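Local coordinates for lysyl oxidase (Pichia pastoris, PDB 1W7C) that oxidises primary amines, the side chain of lysine among them, as a copper- and topaquinone-dependent amine oxidase, at the interface of chains A and B. Sequence-based numbering; all coordinates share one arbitrary frame. Chains: chain A/B, Lysyl oxidase.

Contacts 1 and 2 are neighbouring patches of one two-fold interface between identical chains, their C-alpha centres about 12 Å apart. Strands 411-415 and 418-422 of chain A run through both, and strand 692-697 also gives a residue to each: A:Thr414 to A:Ser419 and A:Tyr695 lie in contact 1, A:Leu411 to A:His413, A:Ala420 and A:Gln692 in contact 2. Chain B answers with loops, mostly aromatic in contact 1 and mostly aliphatic in contact 2. The centres lie about 50 and 41 Å from A:Asp358, the predicted catalytic base of chain A. The contacts themselves point to a part in holding the dimer together.

Contact 1: the interface of chains A and B. Residues chain A 414-419, 695; chain B 200, 367, 434, 728, 730.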
# COMPACT_ATOMS: atom_id res chain seq x y z
N THR A 414 -10.96 22.37 -0.16
CA THR A 414 -11.68 23.44 -0.84
C THR A 414 -12.92 23.77 -0.03
O THR A 414 -13.73 22.91 0.25
CB THR A 414 -12.08 23.01 -2.26
OG1 THR A 414 -10.89 22.81 -3.04
CG2 THR A 414 -12.91 24.05 -2.97
N GLY A 415 -13.07 25.04 0.30
CA GLY A 415 -14.32 25.51 0.86
C GLY A 415 -14.26 26.97 1.14
O GLY A 415 -13.20 27.53 1.10
N ALA A 416 -15.41 27.57 1.42
CA ALA A 416 -15.49 28.95 1.88
C ALA A 416 -14.66 29.90 1.00
O ALA A 416 -13.97 30.79 1.51
CB ALA A 416 -15.03 29.01 3.35
N SER A 417 -14.73 29.69 -0.32
CA SER A 417 -14.07 30.54 -1.33
C SER A 417 -12.52 30.45 -1.32
O SER A 417 -11.85 31.37 -1.78
CB SER A 417 -14.55 32.00 -1.24
OG SER A 417 -15.96 32.04 -1.33
N TYR A 418 -11.97 29.33 -0.88
CA TYR A 418 -10.54 29.08 -1.02
C TYR A 418 -10.26 27.63 -1.36
O TYR A 418 -11.12 26.75 -1.19
CB TYR A 418 -9.80 29.43 0.27
CG TYR A 418 -10.05 28.47 1.45
CD1 TYR A 418 -9.31 27.29 1.61
CD2 TYR A 418 -11.02 28.76 2.41
CE1 TYR A 418 -9.56 26.45 2.67
CE2 TYR A 418 -11.27 27.91 3.49
CZ TYR A 418 -10.53 26.75 3.62
OH TYR A 418 -10.73 25.88 4.68
N SER A 419 -9.06 27.40 -1.91
CA SER A 419 -8.51 26.06 -1.99
C SER A 419 -7.11 26.09 -1.46
O SER A 419 -6.33 26.96 -1.84
CB SER A 419 -8.50 25.54 -3.43
OG SER A 419 -9.79 25.26 -3.89
N TYR A 695 -5.24 29.47 -2.69
CA TYR A 695 -6.04 30.15 -3.70
C TYR A 695 -7.25 30.73 -2.99
O TYR A 695 -7.90 30.04 -2.21
CB TYR A 695 -6.53 29.11 -4.73
CG TYR A 695 -7.65 29.63 -5.61
CD1 TYR A 695 -8.99 29.52 -5.22
CD2 TYR A 695 -7.36 30.20 -6.83
CE1 TYR A 695 -10.00 30.02 -6.01
CE2 TYR A 695 -8.37 30.71 -7.66
CZ TYR A 695 -9.69 30.59 -7.23
OH TYR A 695 -10.69 31.08 -8.03
N ASP B 200 -14.29 27.78 6.79
CA ASP B 200 -14.97 26.49 6.58
C ASP B 200 -14.58 25.45 7.62
O ASP B 200 -14.65 24.27 7.35
CB ASP B 200 -14.65 25.96 5.16
CG ASP B 200 -15.63 24.89 4.70
OD1 ASP B 200 -16.84 25.14 4.88
OD2 ASP B 200 -15.29 23.77 4.18
N PHE B 367 -16.13 20.21 -7.40
CA PHE B 367 -15.28 21.31 -7.87
C PHE B 367 -14.24 20.85 -8.87
O PHE B 367 -13.96 19.67 -8.99
CB PHE B 367 -14.51 21.94 -6.71
CG PHE B 367 -15.37 22.49 -5.60
CD1 PHE B 367 -15.76 21.68 -4.53
CD2 PHE B 367 -15.69 23.85 -5.57
CE1 PHE B 367 -16.51 22.20 -3.50
CE2 PHE B 367 -16.44 24.38 -4.52
CZ PHE B 367 -16.84 23.56 -3.48
N THR B 434 -14.74 17.08 -3.23
CA THR B 434 -14.83 17.74 -1.95
C THR B 434 -16.30 17.89 -1.63
O THR B 434 -17.03 18.63 -2.28
CB THR B 434 -14.17 19.12 -1.97
OG1 THR B 434 -12.79 19.02 -2.37
CG2 THR B 434 -14.22 19.69 -0.57
N TYR B 728 -8.56 27.37 -13.74
CA TYR B 728 -9.20 27.04 -12.47
C TYR B 728 -10.00 28.22 -11.95
O TYR B 728 -9.44 29.28 -11.60
CB TYR B 728 -8.18 26.61 -11.44
CG TYR B 728 -8.79 26.25 -10.11
CD1 TYR B 728 -9.37 25.01 -9.90
CD2 TYR B 728 -8.79 27.16 -9.05
CE1 TYR B 728 -9.94 24.66 -8.68
CE2 TYR B 728 -9.35 26.81 -7.82
CZ TYR B 728 -9.93 25.56 -7.65
OH TYR B 728 -10.49 25.19 -6.45
N TYR B 730 -13.00 28.79 -9.03
CA TYR B 730 -13.70 28.25 -7.88
C TYR B 730 -15.18 28.04 -8.21
O TYR B 730 -15.76 28.76 -9.00
CB TYR B 730 -13.54 29.19 -6.68
CG TYR B 730 -14.16 28.66 -5.40
CD1 TYR B 730 -13.40 27.91 -4.50
CD2 TYR B 730 -15.49 28.90 -5.10
CE1 TYR B 730 -13.99 27.41 -3.33
CE2 TYR B 730 -16.08 28.42 -3.95
CZ TYR B 730 -15.32 27.67 -3.06
OH TYR B 730 -15.92 27.20 -1.92
O HOH W 1 -10.77 22.56 -6.03
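A beta-hairpin of chain A, strands 411-415 and 418-422 with the turn A:Ala416-A:Ser417 between them, pushes its tip among aromatic side chains carried by loops of chain B. B:Tyr730 lies across the turn. Its phenol OH accepts a hydrogen bond from the backbone N of A:Ser417 (3.2 Å, 160° at H), while CA of A:Ser417 sits over one ring face, offset toward the rim. On the opposite face lies CE2 of B:Phe367, so the tyrosine ring is sandwiched between the turn and its own chain. A long, flat residue with a polar end suits this place, since it packs on both faces and still reaches the turn amide.

A:Thr414 uses its two branches differently. Its CG2 methyl, anti to the backbone N, stands over the centre of the B:Phe367 ring, 3.7 Å from the centroid, and also touches CE1 of B:Tyr730 at 3.5 Å. Its hydroxyl OG1 instead bonds to OG of A:Ser419 at 2.8 Å. That serine hydroxyl is hydrogen-bonded to the phenol OH of B:Tyr728 at 2.7 Å, with the direction not decided, and a water bonded to both A:Thr414 OG1 and B:Tyr728 OH closes a ring of four oxygens; small hydroxyl residues fit because each can donate and accept.

With CG anti to the backbone N (chi1 -180°), B:Tyr728 extends toward this serine and presents its edge to A:Tyr695: CE2 stands over the centre of the A:Tyr695 ring, and the planes are 83° apart. The phenol OH of A:Tyr695 receives a weak bond from the backbone N of B:Tyr730. At the other flank, the CB methyl of A:Ala416 meets CB of B:Asp200 at 3.6 Å.

In the fold, A:Tyr695 belongs to strand 692-697 and lies beside strand 418-422, the backbone N of A:Ser419 at its ring edge, where it may brace the hairpin, whose strands continue toward the neighbouring patch.

Contact 2: the interface of chains A and B. Residues chain A 411-413, 420, 687, 692; chain B 266, 662-665.
Strands 411-415 and 418-422 of chain A, together with the loop holding A:Arg687 just before strand 692-697, meet two loops of chain B, one at B:Ile266 and one at B:Pro662 to B:Ile665. B:Ile266 is wedged between the chain-A elements and spreads its branches: CD1 reaches CB of A:His413 (3.6 Å), whereas CG2 touches CB of A:Ala420 and CD1 of A:Leu411. A branched aliphatic side chain suits a spot with apolar neighbours on more than one side, and the small A:Ala420 probably allows the loop to come close.

A:Leu411 places its CG between the backbone N and the carbonyl carbon (chi1 69°) and forks toward both chain-B loops, its CD2 meeting CG2 of B:Ile665 at 3.8 Å. The same CD2 lies over one face of the A:Arg687 guanidinium, offset toward the rim.

A:Arg687, its chain bent at chi2 and chi3, gives NH1 to the backbone O of B:Ile266 at 2.8 Å (163° at H). A long arginine suits this place because its aliphatic part packs on B:Pro662, CD to CG at 3.8 Å, while its flat N-H-bearing end reaches the carbonyl. An alanine here would probably leave that carbonyl without its donor and open a gap beside the proline. The peptide before this proline is cis. Within chain A, the side-chain NE2 of A:Gln692 bonds to the backbone O of A:Arg687 (3.0 Å), likely steadying the loop that carries the arginine.

B:Asn663 turns the NH2 end of its amide back into its own loop, ND2 donating to the backbone O of B:Pro662 at 2.9 Å, while OD1 faces chain A, 3.5 Å from CB of A:His413. The B:Ile266 carbonyl oxygen lies in the guanidinium plane of A:Arg687, although NH1 stands 36° out of the carbonyl's own plane.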
# COMPACT_ATOMS: atom_id res chain seq x y z
N LEU A 411 -2.04 16.97 1.47
CA LEU A 411 -3.39 17.27 1.96
C LEU A 411 -4.01 18.36 1.08
O LEU A 411 -3.34 18.95 0.23
CB LEU A 411 -3.39 17.65 3.45
CG LEU A 411 -2.76 18.95 3.90
CD1 LEU A 411 -3.53 20.18 3.45
CD2 LEU A 411 -2.63 18.99 5.41
N ARG A 412 -5.30 18.55 1.25
CA ARG A 412 -5.97 19.68 0.62
C ARG A 412 -7.30 19.95 1.29
O ARG A 412 -7.85 19.06 1.95
CB ARG A 412 -6.26 19.38 -0.87
CG ARG A 412 -7.48 18.44 -1.03
CD ARG A 412 -7.82 18.04 -2.47
NE ARG A 412 -7.73 19.14 -3.43
CZ ARG A 412 -8.56 20.16 -3.49
NH1 ARG A 412 -9.56 20.25 -2.63
NH2 ARG A 412 -8.35 21.13 -4.39
N HIS A 413 -7.83 21.15 1.02
CA HIS A 413 -9.24 21.38 1.22
C HIS A 413 -9.73 22.51 0.33
O HIS A 413 -9.04 23.50 0.15
CB HIS A 413 -9.61 21.66 2.70
CG HIS A 413 -11.08 21.77 2.94
ND1 HIS A 413 -11.95 20.75 2.66
CD2 HIS A 413 -11.83 22.80 3.40
CE1 HIS A 413 -13.18 21.13 2.96
NE2 HIS A 413 -13.14 22.38 3.40
N ALA A 420 -6.81 25.15 -0.57
CA ALA A 420 -5.50 25.07 0.06
C ALA A 420 -4.97 23.67 -0.22
O ALA A 420 -5.62 22.70 0.08
CB ALA A 420 -5.65 25.31 1.55
N ARG A 687 2.55 21.92 8.13
CA ARG A 687 1.94 23.20 7.75
C ARG A 687 2.93 24.33 7.47
O ARG A 687 2.59 25.31 6.79
CB ARG A 687 0.97 23.68 8.84
CG ARG A 687 -0.21 22.76 9.21
CD ARG A 687 -1.25 22.49 8.10
NE ARG A 687 -0.65 21.64 7.08
CZ ARG A 687 -0.43 21.97 5.82
NH1 ARG A 687 -0.94 23.08 5.30
NH2 ARG A 687 0.22 21.11 5.06
N GLN A 692 3.25 24.60 -0.99
CA GLN A 692 1.79 24.60 -0.90
C GLN A 692 1.25 25.82 -1.64
O GLN A 692 2.04 26.71 -2.01
CB GLN A 692 1.33 24.53 0.56
CG GLN A 692 1.82 25.59 1.48
CD GLN A 692 1.21 25.45 2.87
OE1 GLN A 692 0.02 25.67 3.04
NE2 GLN A 692 2.03 25.13 3.87
N ILE B 266 -5.58 26.05 7.76
CA ILE B 266 -4.79 25.10 6.98
C ILE B 266 -3.51 25.70 6.40
O ILE B 266 -2.46 25.10 6.47
CB ILE B 266 -5.64 24.51 5.83
CG1 ILE B 266 -6.85 23.75 6.32
CG2 ILE B 266 -4.76 23.60 4.93
CD1 ILE B 266 -7.86 23.58 5.24
N PRO B 662 -4.80 20.91 11.57
CA PRO B 662 -6.15 21.34 11.18
C PRO B 662 -6.90 20.45 10.20
O PRO B 662 -8.12 20.55 10.13
CB PRO B 662 -5.90 22.72 10.57
CG PRO B 662 -4.52 22.61 9.98
CD PRO B 662 -3.76 21.76 10.99
N ASN B 663 -6.18 19.58 9.50
CA ASN B 663 -6.80 18.69 8.50
C ASN B 663 -6.18 17.30 8.56
O ASN B 663 -5.03 17.12 8.95
CB ASN B 663 -6.55 19.18 7.06
CG ASN B 663 -7.67 20.02 6.44
OD1 ASN B 663 -7.74 20.07 5.21
ND2 ASN B 663 -8.52 20.66 7.24
N THR B 664 -6.97 16.32 8.14
CA THR B 664 -6.49 14.98 7.84
C THR B 664 -5.56 15.03 6.63
O THR B 664 -5.71 15.85 5.75
CB THR B 664 -7.72 14.10 7.56
OG1 THR B 664 -8.49 14.00 8.77
CG2 THR B 664 -7.35 12.70 7.16
N ILE B 665 -4.57 14.14 6.61
CA ILE B 665 -3.61 14.03 5.51
C ILE B 665 -3.86 12.78 4.65
O ILE B 665 -4.25 11.72 5.14
CB ILE B 665 -2.14 14.15 6.01
CG1 ILE B 665 -1.68 12.94 6.82
CG2 ILE B 665 -1.98 15.47 6.77
CD1 ILE B 665 -0.26 13.05 7.34